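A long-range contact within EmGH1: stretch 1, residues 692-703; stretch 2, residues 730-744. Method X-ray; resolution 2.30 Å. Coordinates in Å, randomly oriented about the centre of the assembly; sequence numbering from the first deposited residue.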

ATOM      1  N   SER A 692      -4.758 -30.583  20.596  1.00 26.44           N
ATOM      2  CA  SER A 692      -4.028 -30.329  21.830  1.00 29.27           C
ATOM      3  C   SER A 692      -2.559 -30.044  21.541  1.00 28.78           C
ATOM      4  O   SER A 692      -2.001 -30.505  20.540  1.00 24.49           O
ATOM      5  CB  SER A 692      -4.125 -31.502  22.796  1.00 23.44           C
ATOM      6  OG  SER A 692      -3.386 -32.604  22.308  1.00 29.37           O
ATOM      7  N   VAL A 693      -1.942 -29.278  22.440  1.00 23.99           N
ATOM      8  CA  VAL A 693      -0.551 -28.849  22.335  1.00 26.10           C
ATOM      9  C   VAL A 693       0.051 -28.909  23.729  1.00 27.04           C
ATOM     10  O   VAL A 693      -0.412 -28.202  24.629  1.00 26.37           O
ATOM     11  CB  VAL A 693      -0.419 -27.414  21.792  1.00 26.43           C
ATOM     12  CG1 VAL A 693       1.061 -27.032  21.621  1.00 25.72           C
ATOM     13  CG2 VAL A 693      -1.203 -27.233  20.506  1.00 29.40           C
ATOM     14  N   SER A 694       1.090 -29.714  23.911  1.00 21.57           N
ATOM     15  CA  SER A 694       1.787 -29.746  25.191  1.00 25.87           C
ATOM     16  C   SER A 694       2.876 -28.683  25.235  1.00 27.77           C
ATOM     17  O   SER A 694       3.593 -28.454  24.252  1.00 24.37           O
ATOM     18  CB  SER A 694       2.392 -31.127  25.474  1.00 27.98           C
ATOM     19  OG  SER A 694       3.494 -31.402  24.634  1.00 37.50           O
ATOM     20  N   VAL A 695       2.979 -28.024  26.383  1.00 19.76           N
ATOM     21  CA  VAL A 695       4.022 -27.047  26.645  1.00 25.03           C
ATOM     22  C   VAL A 695       4.581 -27.309  28.042  1.00 29.46           C
ATOM     23  O   VAL A 695       3.822 -27.543  28.991  1.00 26.83           O
ATOM     24  CB  VAL A 695       3.487 -25.611  26.501  1.00 21.58           C
ATOM     25  CG1 VAL A 695       2.175 -25.488  27.226  1.00 27.33           C
ATOM     26  CG2 VAL A 695       4.499 -24.612  27.032  1.00 21.30           C
ATOM     27  N   ARG A 696       5.907 -27.299  28.162  1.00 27.62           N
ATOM     28  CA  ARG A 696       6.604 -27.655  29.388  1.00 21.49           C
ATOM     29  C   ARG A 696       7.534 -26.517  29.759  1.00 26.76           C
ATOM     30  O   ARG A 696       8.235 -25.977  28.893  1.00 23.02           O
ATOM     31  CB  ARG A 696       7.405 -28.961  29.222  1.00 23.05           C
ATOM     32  CG  ARG A 696       8.256 -29.342  30.440  1.00 23.53           C
ATOM     33  CD  ARG A 696       9.162 -30.554  30.176  1.00 20.55           C
ATOM     34  NE  ARG A 696       8.405 -31.785  29.933  1.00 25.36           N
ATOM     35  CZ  ARG A 696       8.151 -32.285  28.726  1.00 26.80           C
ATOM     36  NH1 ARG A 696       8.592 -31.658  27.636  1.00 26.68           N
ATOM     37  NH2 ARG A 696       7.456 -33.409  28.600  1.00 23.66           N
ATOM     38  N   ASN A 697       7.520 -26.135  31.034  1.00 25.51           N
ATOM     39  CA  ASN A 697       8.473 -25.158  31.556  1.00 27.06           C
ATOM     40  C   ASN A 697       9.807 -25.874  31.727  1.00 27.26           C
ATOM     41  O   ASN A 697       9.991 -26.673  32.646  1.00 30.89           O
ATOM     42  CB  ASN A 697       7.974 -24.567  32.867  1.00 23.43           C
ATOM     43  CG  ASN A 697       8.868 -23.470  33.396  1.00 26.55           C
ATOM     44  OD1 ASN A 697      10.023 -23.330  32.996  1.00 27.26           O
ATOM     45  ND2 ASN A 697       8.329 -22.671  34.302  1.00 29.20           N
ATOM     46  N   THR A 698      10.740 -25.596  30.826  1.00 26.33           N
ATOM     47  CA  THR A 698      12.037 -26.254  30.795  1.00 33.57           C
ATOM     48  C   THR A 698      13.127 -25.421  31.459  1.00 30.91           C
ATOM     49  O   THR A 698      14.312 -25.704  31.276  1.00 25.79           O
ATOM     50  CB  THR A 698      12.429 -26.551  29.348  1.00 28.42           C
ATOM     51  OG1 THR A 698      12.617 -25.306  28.678  1.00 24.12           O
ATOM     52  CG2 THR A 698      11.335 -27.331  28.638  1.00 19.96           C
ATOM     53  N   GLY A 699      12.757 -24.379  32.190  1.00 29.76           N
ATOM     54  CA  GLY A 699      13.728 -23.546  32.866  1.00 24.93           C
ATOM     55  C   GLY A 699      13.545 -23.611  34.364  1.00 30.49           C
ATOM     56  O   GLY A 699      12.937 -24.557  34.882  1.00 30.67           O
ATOM     57  N   ASP A 700      14.044 -22.605  35.073  1.00 28.65           N
ATOM     58  CA  ASP A 700      14.217 -22.714  36.516  1.00 38.43           C
ATOM     59  C   ASP A 700      13.364 -21.736  37.320  1.00 37.98           C
ATOM     60  O   ASP A 700      13.596 -21.586  38.518  1.00 30.21           O
ATOM     61  CB  ASP A 700      15.702 -22.546  36.882  1.00 32.27           C
ATOM     62  CG  ASP A 700      16.218 -21.114  36.683  1.00 32.81           C
ATOM     63  OD1 ASP A 700      15.465 -20.230  36.217  1.00 39.10           O
ATOM     64  OD2 ASP A 700      17.408 -20.869  36.995  1.00 49.74           O
ATOM     65  N   ARG A 701      12.405 -21.051  36.701  1.00 39.39           N
ATOM     66  CA  ARG A 701      11.455 -20.242  37.454  1.00 34.27           C
ATOM     67  C   ARG A 701      10.094 -20.325  36.787  1.00 33.80           C
ATOM     68  O   ARG A 701       9.977 -20.600  35.591  1.00 33.63           O
ATOM     69  CB  ARG A 701      11.882 -18.776  37.575  1.00 27.65           C
ATOM     70  CG  ARG A 701      12.350 -18.151  36.299  1.00 28.03           C
ATOM     71  CD  ARG A 701      13.593 -17.330  36.556  1.00 28.89           C
ATOM     72  NE  ARG A 701      13.273 -16.092  37.235  1.00 37.18           N
ATOM     73  CZ  ARG A 701      14.162 -15.296  37.823  1.00 43.28           C
ATOM     74  NH1 ARG A 701      15.453 -15.608  37.829  1.00 31.74           N
ATOM     75  NH2 ARG A 701      13.748 -14.181  38.417  1.00 37.88           N
ATOM     76  N   ALA A 702       9.061 -20.096  37.586  1.00 32.74           N
ATOM     77  CA  ALA A 702       7.712 -20.073  37.053  1.00 27.18           C
ATOM     78  C   ALA A 702       7.545 -18.919  36.062  1.00 28.89           C
ATOM     79  O   ALA A 702       8.187 -17.866  36.164  1.00 22.92           O
ATOM     80  CB  ALA A 702       6.695 -19.957  38.196  1.00 26.46           C
ATOM     81  N   GLY A 703       6.677 -19.126  35.085  1.00 25.01           N
ATOM     82  CA  GLY A 703       6.427 -18.064  34.130  1.00 25.98           C
ATOM     83  C   GLY A 703       5.243 -18.401  33.259  1.00 23.19           C
ATOM     84  O   GLY A 703       4.710 -19.515  33.289  1.00 25.24           O
ATOM     85  N   LYS A 730      -2.894 -18.149  27.065  1.00 21.38           N
ATOM     86  CA  LYS A 730      -1.816 -17.897  28.011  1.00 21.85           C
ATOM     87  C   LYS A 730      -1.854 -18.962  29.106  1.00 26.98           C
ATOM     88  O   LYS A 730      -2.921 -19.266  29.649  1.00 30.46           O
ATOM     89  CB  LYS A 730      -1.935 -16.493  28.602  1.00 19.13           C
ATOM     90  CG  LYS A 730      -0.618 -15.964  29.164  1.00 22.38           C
ATOM     91  CD  LYS A 730      -0.693 -14.495  29.490  1.00 22.26           C
ATOM     92  CE  LYS A 730       0.621 -13.803  29.212  1.00 22.41           C
ATOM     93  NZ  LYS A 730       0.578 -12.358  29.521  1.00 19.10           N
ATOM     94  N   VAL A 731      -0.703 -19.575  29.386  1.00 26.17           N
ATOM     95  CA  VAL A 731      -0.581 -20.570  30.446  1.00 20.44           C
ATOM     96  C   VAL A 731       0.459 -20.099  31.452  1.00 30.99           C
ATOM     97  O   VAL A 731       1.391 -19.359  31.120  1.00 28.43           O
ATOM     98  CB  VAL A 731      -0.209 -21.976  29.930  1.00 27.82           C
ATOM     99  CG1 VAL A 731      -1.283 -22.496  29.007  1.00 25.88           C
ATOM    100  CG2 VAL A 731       1.148 -21.951  29.236  1.00 27.72           C
ATOM    101  N   LEU A 732       0.269 -20.518  32.699  1.00 27.60           N
ATOM    102  CA  LEU A 732       1.212 -20.286  33.782  1.00 28.10           C
ATOM    103  C   LEU A 732       1.740 -21.641  34.225  1.00 21.31           C
ATOM    104  O   LEU A 732       0.952 -22.558  34.475  1.00 23.89           O
ATOM    105  CB  LEU A 732       0.541 -19.549  34.951  1.00 24.52           C
ATOM    106  CG  LEU A 732       1.328 -19.472  36.270  1.00 28.68           C
ATOM    107  CD1 LEU A 732       2.612 -18.649  36.122  1.00 20.58           C
ATOM    108  CD2 LEU A 732       0.451 -18.912  37.399  1.00 23.12           C
ATOM    109  N   LEU A 733       3.065 -21.777  34.287  1.00 24.69           N
ATOM    110  CA  LEU A 733       3.704 -23.062  34.542  1.00 25.98           C
ATOM    111  C   LEU A 733       4.794 -22.913  35.590  1.00 31.36           C
ATOM    112  O   LEU A 733       5.597 -21.973  35.533  1.00 25.00           O
ATOM    113  CB  LEU A 733       4.321 -23.657  33.256  1.00 24.02           C
ATOM    114  CG  LEU A 733       3.384 -24.070  32.118  1.00 28.99           C
ATOM    115  CD1 LEU A 733       4.175 -24.556  30.871  1.00 23.41           C
ATOM    116  CD2 LEU A 733       2.436 -25.134  32.605  1.00 24.62           C
ATOM    117  N   GLU A 734       4.822 -23.859  36.535  1.00 32.10           N
ATOM    118  CA  GLU A 734       5.928 -24.009  37.470  1.00 32.74           C
ATOM    119  C   GLU A 734       7.107 -24.685  36.775  1.00 27.92           C
ATOM    120  O   GLU A 734       6.932 -25.369  35.766  1.00 27.28           O
ATOM    121  CB  GLU A 734       5.493 -24.840  38.677  1.00 31.55           C
ATOM    122  CG  GLU A 734       4.428 -24.199  39.566  1.00 29.81           C
ATOM    123  CD  GLU A 734       4.858 -22.846  40.099  1.00 42.56           C
ATOM    124  OE1 GLU A 734       6.057 -22.693  40.424  1.00 48.08           O
ATOM    125  OE2 GLU A 734       4.004 -21.932  40.187  1.00 42.27           O
ATOM    126  N   PRO A 735       8.320 -24.512  37.293  1.00 28.47           N
ATOM    127  CA  PRO A 735       9.468 -25.201  36.695  1.00 28.52           C
ATOM    128  C   PRO A 735       9.196 -26.691  36.586  1.00 28.32           C
ATOM    129  O   PRO A 735       8.783 -27.337  37.549  1.00 28.67           O
ATOM    130  CB  PRO A 735      10.610 -24.892  37.669  1.00 29.66           C
ATOM    131  CG  PRO A 735      10.245 -23.568  38.237  1.00 33.08           C
ATOM    132  CD  PRO A 735       8.730 -23.588  38.367  1.00 27.82           C
ATOM    133  N   GLY A 736       9.375 -27.225  35.379  1.00 24.77           N
ATOM    134  CA  GLY A 736       9.119 -28.624  35.104  1.00 16.59           C
ATOM    135  C   GLY A 736       7.674 -28.977  34.825  1.00 23.28           C
ATOM    136  O   GLY A 736       7.405 -30.092  34.355  1.00 25.57           O
ATOM    137  N   GLU A 737       6.733 -28.076  35.090  1.00 23.40           N
ATOM    138  CA  GLU A 737       5.326 -28.383  34.878  1.00 25.45           C
ATOM    139  C   GLU A 737       5.000 -28.499  33.388  1.00 28.70           C
ATOM    140  O   GLU A 737       5.540 -27.765  32.555  1.00 29.02           O
ATOM    141  CB  GLU A 737       4.453 -27.306  35.522  1.00 28.46           C
ATOM    142  CG  GLU A 737       2.974 -27.657  35.557  1.00 31.97           C
ATOM    143  CD  GLU A 737       2.107 -26.550  36.152  1.00 33.89           C
ATOM    144  OE1 GLU A 737       2.665 -25.557  36.676  1.00 29.15           O
ATOM    145  OE2 GLU A 737       0.864 -26.687  36.101  1.00 33.53           O
ATOM    146  N   VAL A 738       4.110 -29.433  33.062  1.00 28.41           N
ATOM    147  CA  VAL A 738       3.591 -29.620  31.715  1.00 28.14           C
ATOM    148  C   VAL A 738       2.096 -29.332  31.726  1.00 33.78           C
ATOM    149  O   VAL A 738       1.377 -29.788  32.621  1.00 35.74           O
ATOM    150  CB  VAL A 738       3.841 -31.055  31.203  1.00 27.02           C
ATOM    151  CG1 VAL A 738       3.191 -31.249  29.841  1.00 29.25           C
ATOM    152  CG2 VAL A 738       5.322 -31.370  31.146  1.00 24.24           C
ATOM    153  N   GLN A 739       1.617 -28.600  30.722  1.00 27.92           N
ATOM    154  CA  GLN A 739       0.185 -28.518  30.479  1.00 31.17           C
ATOM    155  C   GLN A 739      -0.131 -28.889  29.037  1.00 34.84           C
ATOM    156  O   GLN A 739       0.633 -28.583  28.113  1.00 31.95           O
ATOM    157  CB  GLN A 739      -0.365 -27.130  30.795  1.00 37.80           C
ATOM    158  CG  GLN A 739      -0.585 -26.896  32.282  1.00 45.55           C
ATOM    159  CD  GLN A 739      -1.118 -25.509  32.575  1.00 42.33           C
ATOM    160  OE1 GLN A 739      -1.822 -24.919  31.752  1.00 44.81           O
ATOM    161  NE2 GLN A 739      -0.776 -24.974  33.748  1.00 41.89           N
ATOM    162  N   VAL A 740      -1.259 -29.561  28.862  1.00 30.75           N
ATOM    163  CA  VAL A 740      -1.769 -29.938  27.554  1.00 26.01           C
ATOM    164  C   VAL A 740      -2.913 -28.971  27.256  1.00 33.88           C
ATOM    165  O   VAL A 740      -4.033 -29.136  27.756  1.00 29.86           O
ATOM    166  CB  VAL A 740      -2.206 -31.405  27.531  1.00 25.08           C
ATOM    167  CG1 VAL A 740      -2.697 -31.816  26.151  1.00 28.25           C
ATOM    168  CG2 VAL A 740      -1.052 -32.315  27.981  1.00 29.53           C
ATOM    169  N   VAL A 741      -2.620 -27.920  26.481  1.00 30.38           N
ATOM    170  CA  VAL A 741      -3.619 -26.916  26.125  1.00 27.07           C
ATOM    171  C   VAL A 741      -4.569 -27.493  25.087  1.00 30.75           C
ATOM    172  O   VAL A 741      -4.145 -28.146  24.128  1.00 28.41           O
ATOM    173  CB  VAL A 741      -2.941 -25.639  25.611  1.00 25.59           C
ATOM    174  CG1 VAL A 741      -3.975 -24.629  25.170  1.00 27.65           C
ATOM    175  CG2 VAL A 741      -2.089 -25.050  26.693  1.00 27.24           C
ATOM    176  N   GLN A 742      -5.867 -27.271  25.280  1.00 33.92           N
ATOM    177  CA  GLN A 742      -6.889 -27.808  24.392  1.00 28.88           C
ATOM    178  C   GLN A 742      -7.477 -26.679  23.558  1.00 29.38           C
ATOM    179  O   GLN A 742      -7.832 -25.625  24.095  1.00 28.16           O
ATOM    180  CB  GLN A 742      -7.987 -28.514  25.191  1.00 33.48           C
ATOM    181  CG  GLN A 742      -7.481 -29.704  26.002  1.00 27.24           C
ATOM    182  CD  GLN A 742      -7.280 -30.940  25.147  1.00 28.96           C
ATOM    183  OE1 GLN A 742      -7.818 -31.043  24.044  1.00 35.14           O
ATOM    184  NE2 GLN A 742      -6.505 -31.890  25.651  1.00 28.06           N
ATOM    185  N   PHE A 743      -7.558 -26.893  22.247  1.00 25.07           N
ATOM    186  CA  PHE A 743      -8.253 -25.992  21.340  1.00 26.64           C
ATOM    187  C   PHE A 743      -9.349 -26.752  20.602  1.00 25.83           C
ATOM    188  O   PHE A 743      -9.306 -27.980  20.456  1.00 25.86           O
ATOM    189  CB  PHE A 743      -7.299 -25.374  20.306  1.00 21.35           C
ATOM    190  CG  PHE A 743      -6.187 -24.556  20.896  1.00 22.45           C
ATOM    191  CD1 PHE A 743      -6.396 -23.239  21.249  1.00 21.58           C
ATOM    192  CD2 PHE A 743      -4.925 -25.096  21.061  1.00 24.42           C
ATOM    193  CE1 PHE A 743      -5.367 -22.469  21.781  1.00 23.36           C
ATOM    194  CE2 PHE A 743      -3.897 -24.336  21.588  1.00 27.21           C
ATOM    195  CZ  PHE A 743      -4.122 -23.018  21.948  1.00 24.37           C
ATOM    196  N   GLU A 744     -10.321 -26.011  20.089  1.00 27.20           N
ATOM    197  CA  GLU A 744     -11.328 -26.628  19.234  1.00 34.03           C
ATOM    198  C   GLU A 744     -11.565 -25.734  18.030  1.00 27.00           C
ATOM    199  O   GLU A 744     -11.794 -24.530  18.181  1.00 33.83           O
ATOM    200  CB  GLU A 744     -12.643 -26.885  19.989  1.00 28.46           C
ATOM    201  CG  GLU A 744     -13.530 -27.925  19.291  1.00 39.41           C
ATOM    202  CD  GLU A 744     -14.765 -28.327  20.093  1.00 39.60           C
ATOM    203  OE1 GLU A 744     -15.863 -27.838  19.768  1.00 48.14           O
ATOM    204  OE2 GLU A 744     -14.641 -29.144  21.033  1.00 53.55           O
TER
HETATM  205  O   HOH W   1      -5.320 -34.570  24.224  1.00 47.52           O

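What holds the two stretches at a fixed spacing? Strand 692-697 runs antiparallel to strand 738-744, and their backbones bond in pairs. Val693 N reaches Val741 O at 3.0 Å and Val741 N reaches Val693 O at 2.9 Å; two residues along, Val695 N to Gln739 O and Gln739 N to Val695 O are both 3.0 Å. A second, shorter ladder joins Gly703 N to Leu733 O (3.1 Å) and Leu733 N to Gly703 O (3.0 Å). The register shifts by two between the ladders, so loops on both stretches must take up the difference.

Which bump is most enclosed by the other stretch? Val695 has the largest covered area, 85 Å². On the face it shares with Val693, Val741 and Leu733, it meets three apolar neighbours: its CG2 lies 3.9 Å from Leu733 CD1, while its CG1 lies 4.2 Å from Val731 CG2 and 4.3 Å from Val741 CG2. Val695 CG1 also lies 4.3 Å from Leu733 CD1, so Leu733 is met by both methyls, and the buried valine is wedged between residues from both strands of the second stretch. Further along, Val693 CG2 approaches Phe743 CE2 at 4.1 Å, meeting the ring at its edge, near its plane.

How is the space between the ladders filled? Asn697 points its side chain toward the second stretch, with its CB 3.8 Å from Leu733 CB. Its ND2 donates to Leu733 O at 3.1 Å and to Arg701 O at 2.9 Å, while its OD1 accepts from Gly699 N at 3.0 Å. One amide therefore ties the loop of its own stretch to the end of the opposing strand. Its backbone is held too, Asn697 N to Glu737 O at 3.0 Å and Gly736 N to Asn697 O at 2.9 Å. Gly736 belongs to a type II turn, and its positive phi is a conformation that favours glycine.

Where does the loop of stretch 1 meet a bump from the turn? Pro735 projects against the backbone of residues 699-702: its CB is 3.6 Å from Gly699 O, its CG is 3.7 Å from Asp700 C and 3.6 Å from Arg701 C, and its CD is 3.6 Å from Ala702 N. The loop curves around the proline ring. On the other sheet face, packing is more exposed: Arg696 NE rests 3.3 Å from Val738 CG2, and Ser692 CB lies 3.7 Å from Val740 CG1.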